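Long-range contact in PA4485 (PDB 4AVR), which probably acts as a lytic transglycosylase of the RlpA family that prefers naked peptidoglycan glycan strands lacking stem peptides: residues E5-A19 with N58-S72. Residues are numbered along the deposited sequence; the frame is centred on the assembly and turned at random. Where two conformers were deposited one is given.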
loop_
_atom_site.group_PDB
_atom_site.type_symbol
_atom_site.label_atom_id
_atom_site.label_comp_id
_atom_site.label_asym_id
_atom_site.label_seq_id
_atom_site.Cartn_x
_atom_site.Cartn_y
_atom_site.Cartn_z
ATOM N N GLU A 5 9.701 -7.200 10.084
ATOM C CA GLU A 5 8.472 -7.213 9.307
ATOM C C GLU A 5 8.698 -6.567 7.949
ATOM O O GLU A 5 9.358 -5.524 7.857
ATOM C CB GLU A 5 7.352 -6.488 10.066
ATOM C CG GLU A 5 6.008 -6.413 9.356
ATOM C CD GLU A 5 5.007 -5.541 10.107
ATOM O OE1 GLU A 5 5.119 -4.298 10.069
ATOM O OE2 GLU A 5 4.095 -6.108 10.730
ATOM N N ALA A 6 8.126 -7.155 6.910
ATOM C CA ALA A 6 8.027 -6.536 5.578
ATOM C C ALA A 6 6.601 -6.067 5.360
ATOM O O ALA A 6 5.642 -6.707 5.788
ATOM C CB ALA A 6 8.394 -7.511 4.467
ATOM N N SER A 7 6.483 -4.960 4.632
ATOM C CA SER A 7 5.211 -4.444 4.138
ATOM C C SER A 7 5.324 -4.236 2.637
ATOM O O SER A 7 6.396 -4.415 2.072
ATOM C CB SER A 7 4.900 -3.097 4.792
ATOM O OG SER A 7 5.675 -2.077 4.185
ATOM N N TYR A 8 4.227 -3.802 2.008
ATOM C CA TYR A 8 4.298 -3.374 0.616
ATOM C C TYR A 8 3.600 -2.045 0.407
ATOM O O TYR A 8 2.671 -1.666 1.127
ATOM C CB TYR A 8 3.824 -4.442 -0.367
ATOM C CG TYR A 8 2.359 -4.810 -0.391
ATOM C CD1 TYR A 8 1.466 -4.156 -1.225
ATOM C CD2 TYR A 8 1.891 -5.890 0.350
ATOM C CE1 TYR A 8 0.133 -4.564 -1.313
ATOM C CE2 TYR A 8 0.587 -6.326 0.273
ATOM C CZ TYR A 8 -0.287 -5.652 -0.550
ATOM O OH TYR A 8 -1.597 -6.080 -0.654
ATOM N N TYR A 9 4.098 -1.313 -0.579
ATOM C CA TYR A 9 3.561 -0.001 -0.923
ATOM C C TYR A 9 2.144 -0.094 -1.490
ATOM O O TYR A 9 1.832 -0.960 -2.293
ATOM C CB TYR A 9 4.389 0.637 -2.022
ATOM C CG TYR A 9 5.766 1.176 -1.689
ATOM C CD1 TYR A 9 6.827 0.324 -1.434
ATOM C CD2 TYR A 9 6.028 2.541 -1.716
ATOM C CE1 TYR A 9 8.099 0.813 -1.208
ATOM C CE2 TYR A 9 7.302 3.033 -1.504
ATOM C CZ TYR A 9 8.336 2.162 -1.248
ATOM O OH TYR A 9 9.616 2.627 -1.050
ATOM N N GLY A 10 1.320 0.871 -1.124
ATOM C CA GLY A 10 0.071 1.087 -1.838
ATOM C C GLY A 10 0.290 1.742 -3.187
ATOM O O GLY A 10 1.253 2.492 -3.405
ATOM N N SER A 11 -0.671 1.554 -4.077
ATOM C CA SER A 11 -0.632 2.157 -5.405
ATOM C C SER A 11 -0.792 3.646 -5.342
ATOM O O SER A 11 -0.471 4.309 -6.337
ATOM C CB SER A 11 -1.805 1.666 -6.271
ATOM O OG SER A 11 -3.038 2.050 -5.696
ATOM N N ARG A 12 -1.268 4.193 -4.232
ATOM C CA ARG A 12 -1.386 5.636 -4.097
ATOM C C ARG A 12 -0.025 6.314 -4.268
ATOM O O ARG A 12 0.027 7.483 -4.628
ATOM C CB ARG A 12 -2.001 6.002 -2.765
ATOM C CG ARG A 12 -1.133 5.650 -1.582
ATOM C CD ARG A 12 -1.873 5.931 -0.290
ATOM N NE ARG A 12 -2.156 7.344 -0.066
ATOM C CZ ARG A 12 -1.407 8.183 0.646
ATOM N NH1 ARG A 12 -0.269 7.784 1.225
ATOM N NH2 ARG A 12 -1.815 9.443 0.783
ATOM N N HIS A 13 1.060 5.566 -4.023
ATOM C CA HIS A 13 2.427 6.078 -4.148
ATOM C C HIS A 13 2.951 6.036 -5.558
ATOM O O HIS A 13 4.004 6.615 -5.833
ATOM C CB HIS A 13 3.383 5.292 -3.258
ATOM C CG HIS A 13 3.016 5.322 -1.804
ATOM N ND1 HIS A 13 3.090 6.432 -1.055
ATOM C CD2 HIS A 13 2.504 4.319 -0.975
ATOM C CE1 HIS A 13 2.671 6.150 0.193
ATOM N NE2 HIS A 13 2.329 4.857 0.243
ATOM N N ALA A 14 2.275 5.340 -6.462
ATOM C CA ALA A 14 2.812 5.125 -7.810
ATOM C C ALA A 14 3.000 6.455 -8.520
ATOM O O ALA A 14 2.099 7.296 -8.530
ATOM C CB ALA A 14 1.925 4.208 -8.627
ATOM N N GLY A 15 4.173 6.651 -9.099
ATOM C CA GLY A 15 4.504 7.909 -9.763
ATOM C C GLY A 15 5.117 8.978 -8.873
ATOM O O GLY A 15 5.612 9.984 -9.377
ATOM N N LEU A 16 5.092 8.795 -7.564
ATOM C CA LEU A 16 5.661 9.773 -6.640
ATOM C C LEU A 16 7.121 9.453 -6.395
ATOM O O LEU A 16 7.537 8.302 -6.439
ATOM C CB LEU A 16 4.906 9.783 -5.311
ATOM C CG LEU A 16 3.419 10.111 -5.450
ATOM C CD1 LEU A 16 2.752 10.126 -4.084
ATOM C CD2 LEU A 16 3.218 11.436 -6.164
ATOM N N ARG A 17 7.912 10.485 -6.116
ATOM C CA ARG A 17 9.346 10.321 -5.967
ATOM C C ARG A 17 9.726 9.578 -4.715
ATOM O O ARG A 17 9.310 9.940 -3.613
ATOM C CB ARG A 17 10.024 11.680 -5.851
ATOM C CG ARG A 17 9.844 12.595 -7.011
ATOM C CD ARG A 17 10.663 12.109 -8.160
ATOM N NE ARG A 17 10.672 13.114 -9.218
ATOM C CZ ARG A 17 11.286 12.966 -10.378
ATOM N NH1 ARG A 17 11.981 11.858 -10.622
ATOM N NH2 ARG A 17 11.217 13.915 -11.293
ATOM N N THR A 18 10.570 8.569 -4.894
ATOM C CA THR A 18 11.272 7.924 -3.808
ATOM C C THR A 18 12.485 8.767 -3.433
ATOM O O THR A 18 12.867 9.702 -4.156
ATOM C CB THR A 18 11.766 6.517 -4.218
ATOM O OG1 THR A 18 12.753 6.639 -5.246
ATOM C CG2 THR A 18 10.611 5.612 -4.664
ATOM N N ALA A 19 13.126 8.410 -2.328
ATOM C CA ALA A 19 14.328 9.127 -1.878
ATOM C C ALA A 19 15.473 9.014 -2.891
ATOM O O ALA A 19 16.325 9.908 -2.953
ATOM C CB ALA A 19 14.769 8.609 -0.521
ATOM N N ASN A 58 15.715 1.485 -3.355
ATOM C CA ASN A 58 15.579 2.801 -3.990
ATOM C C ASN A 58 14.826 3.816 -3.139
ATOM O O ASN A 58 14.443 4.855 -3.650
ATOM C CB ASN A 58 14.974 2.694 -5.406
ATOM C CG ASN A 58 13.484 2.489 -5.379
ATOM O OD1 ASN A 58 12.917 2.177 -4.335
ATOM N ND2 ASN A 58 12.831 2.679 -6.532
ATOM N N ASP A 59 14.627 3.542 -1.851
ATOM C CA ASP A 59 13.838 4.443 -1.023
ATOM C C ASP A 59 14.217 4.285 0.440
ATOM O O ASP A 59 14.874 3.312 0.821
ATOM C CB ASP A 59 12.337 4.170 -1.227
ATOM C CG ASP A 59 11.439 5.370 -0.927
ATOM O OD1 ASP A 59 11.926 6.470 -0.597
ATOM O OD2 ASP A 59 10.204 5.198 -1.046
ATOM N N ARG A 60 13.789 5.262 1.232
ATOM C CA ARG A 60 13.927 5.266 2.671
ATOM C C ARG A 60 12.578 4.991 3.319
ATOM O O ARG A 60 11.599 4.672 2.653
ATOM C CB ARG A 60 14.572 6.591 3.134
ATOM C CG ARG A 60 15.972 6.804 2.575
ATOM C CD ARG A 60 16.935 5.743 3.069
ATOM N NE ARG A 60 18.249 5.863 2.450
ATOM C CZ ARG A 60 19.024 4.823 2.129
ATOM N NH1 ARG A 60 18.627 3.577 2.373
ATOM N NH2 ARG A 60 20.202 5.011 1.538
ATOM N N GLY A 61 12.562 5.082 4.642
ATOM C CA GLY A 61 11.680 4.245 5.448
ATOM C C GLY A 61 12.283 2.843 5.519
ATOM O O GLY A 61 13.339 2.586 4.968
ATOM N N PRO A 62 11.592 1.895 6.173
ATOM C CA PRO A 62 10.279 2.027 6.784
ATOM C C PRO A 62 10.163 2.978 7.962
ATOM O O PRO A 62 11.166 3.445 8.526
ATOM C CB PRO A 62 9.973 0.613 7.278
ATOM C CG PRO A 62 10.817 -0.275 6.450
ATOM C CD PRO A 62 12.027 0.489 6.101
ATOM N N PHE A 63 8.916 3.197 8.359
ATOM C CA PHE A 63 8.534 4.243 9.299
ATOM C C PHE A 63 7.985 3.741 10.649
ATOM O O PHE A 63 7.494 4.550 11.441
ATOM C CB PHE A 63 7.492 5.161 8.635
ATOM C CG PHE A 63 7.959 5.730 7.329
ATOM C CD1 PHE A 63 9.091 6.539 7.289
ATOM C CD2 PHE A 63 7.309 5.441 6.130
ATOM C CE1 PHE A 63 9.546 7.068 6.098
ATOM C CE2 PHE A 63 7.762 5.966 4.934
ATOM C CZ PHE A 63 8.884 6.784 4.914
ATOM N N ARG A 64 8.054 2.432 10.901
ATOM C CA ARG A 64 7.643 1.868 12.178
ATOM C C ARG A 64 8.748 0.960 12.732
ATOM O O ARG A 64 9.342 0.188 11.980
ATOM C CB ARG A 64 6.359 1.032 11.989
ATOM C CG ARG A 64 5.105 1.811 11.600
ATOM C CD ARG A 64 4.531 2.626 12.748
ATOM N NE ARG A 64 3.825 1.783 13.707
ATOM C CZ ARG A 64 3.406 2.197 14.898
ATOM N NH1 ARG A 64 3.640 3.443 15.303
ATOM N NH2 ARG A 64 2.764 1.357 15.699
ATOM N N ARG A 65 8.999 1.041 14.047
ATOM C CA ARG A 65 9.870 0.114 14.767
ATOM C C ARG A 65 9.368 -1.305 14.509
ATOM O O ARG A 65 8.158 -1.565 14.549
ATOM C CB ARG A 65 9.810 0.331 16.281
ATOM C CG ARG A 65 10.323 1.666 16.801
ATOM C CD ARG A 65 10.019 1.799 18.292
ATOM N NE ARG A 65 8.584 1.946 18.554
ATOM C CZ ARG A 65 8.010 1.895 19.758
ATOM N NH1 ARG A 65 8.736 1.686 20.856
ATOM N NH2 ARG A 65 6.693 2.049 19.873
ATOM N N GLY A 66 10.301 -2.201 14.222
ATOM C CA GLY A 66 9.965 -3.579 13.929
ATOM C C GLY A 66 9.774 -3.890 12.458
ATOM O O GLY A 66 9.754 -5.061 12.086
ATOM N N ARG A 67 9.620 -2.848 11.638
ATOM C CA ARG A 67 9.474 -3.004 10.189
ATOM C C ARG A 67 10.847 -2.762 9.565
ATOM O O ARG A 67 11.446 -1.713 9.775
ATOM C CB ARG A 67 8.393 -2.042 9.645
ATOM C CG ARG A 67 7.957 -2.313 8.192
ATOM C CD ARG A 67 6.657 -1.607 7.826
ATOM N NE ARG A 67 5.573 -1.949 8.741
ATOM C CZ ARG A 67 4.590 -1.123 9.104
ATOM N NH1 ARG A 67 4.541 0.131 8.651
ATOM N NH2 ARG A 67 3.683 -1.549 9.983
ATOM N N ILE A 68 11.343 -3.739 8.795
ATOM C CA ILE A 68 12.691 -3.691 8.242
ATOM C C ILE A 68 12.739 -3.305 6.767
ATOM O O ILE A 68 13.738 -2.747 6.327
ATOM C CB ILE A 68 13.413 -5.048 8.488
ATOM C CG1 ILE A 68 14.926 -4.915 8.291
ATOM C CG2 ILE A 68 12.842 -6.185 7.654
ATOM C CD1 ILE A 68 15.692 -6.131 8.776
ATOM N N ILE A 69 11.692 -3.601 6.003
ATOM C CA ILE A 69 11.727 -3.351 4.563
ATOM C C ILE A 69 10.313 -3.168 4.052
ATOM O O ILE A 69 9.392 -3.801 4.547
ATOM C CB ILE A 69 12.472 -4.503 3.841
ATOM C CG1 ILE A 69 12.895 -4.138 2.417
ATOM C CG2 ILE A 69 11.697 -5.817 3.901
ATOM C CD1 ILE A 69 13.951 -5.064 1.847
ATOM N N ASP A 70 10.144 -2.273 3.079
ATOM C CA ASP A 70 8.882 -2.099 2.368
ATOM C C ASP A 70 9.135 -2.407 0.905
ATOM O O ASP A 70 10.034 -1.818 0.321
ATOM C CB ASP A 70 8.372 -0.655 2.485
ATOM C CG ASP A 70 8.207 -0.178 3.933
ATOM O OD1 ASP A 70 7.938 -0.995 4.844
ATOM O OD2 ASP A 70 8.353 1.036 4.160
ATOM N N VAL A 71 8.357 -3.315 0.312
ATOM C CA VAL A 71 8.634 -3.784 -1.046
ATOM C C VAL A 71 7.545 -3.341 -2.027
ATOM O O VAL A 71 6.431 -2.994 -1.641
ATOM C CB VAL A 71 8.814 -5.328 -1.085
ATOM C CG1 VAL A 71 9.890 -5.765 -0.097
ATOM C CG2 VAL A 71 7.498 -6.048 -0.825
ATOM N N SER A 72 7.885 -3.376 -3.308
ATOM C CA SER A 72 6.920 -3.072 -4.354
ATOM C C SER A 72 5.807 -4.115 -4.419
ATOM O O SER A 72 5.939 -5.231 -3.917
ATOM C CB SER A 72 7.608 -3.026 -5.699
ATOM O OG SER A 72 8.056 -4.337 -6.038
#
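Y9 swings its ring beside the end of strand 67-71 and lays its edge along the backbone there, V71 O lying in the ring plane and CE1 passing 3.6 Å from D70 O. The reach ends at D59, where Y9 OH donates to OD2 across 2.6 Å on the anti side of a carboxylate nearly coplanar with the ring. The other oxygen, D59 OD1, accepts A19 N at 2.9 Å from above the carboxylate plane, and a weak bond from R60 N, so one buried aspartate ties the tyrosine to A19, ten residues further along the chain. T18 packs its CB on D59 CG at 3.5 Å, while its hydroxyl meets E22 O and S20 OG.

Before Y9 in the chain, strand 5-8 runs parallel to strand 67-71; S7 N bonds to I69 O and V71 N to S7 O, Y9 N to V71 O continuing the series, and a beta bulge at I68 shifts the register by one between E5 and A6. On one face S7 OG, set between its backbone N and carbonyl carbon (chi1 77°), donates to D70 OD1 at 2.6 Å from well above the carboxylate plane. Farther along this face R67, bent at chi3 (-55°), forms a side-on salt bridge with E5: NE meets OE1 at 2.7 Å and NH2 adds a longer, more bent bond to the same oxygen, the two flat groups only 20° apart. D70 OD2 makes a salt bridge to R12 of the second subunit, extending this polar face across the dimer. The reverse face is largely apolar, A6 CB resting on I69 CG2 at 3.8 Å and both leaning on V89.

This strand pair thus carries polar side chains on one face and mainly apolar ones on the other; Y9-D59 links it to strand 52-59, and its parallel pairing belongs to the double-psi beta-barrel fold of RlpA-like domains.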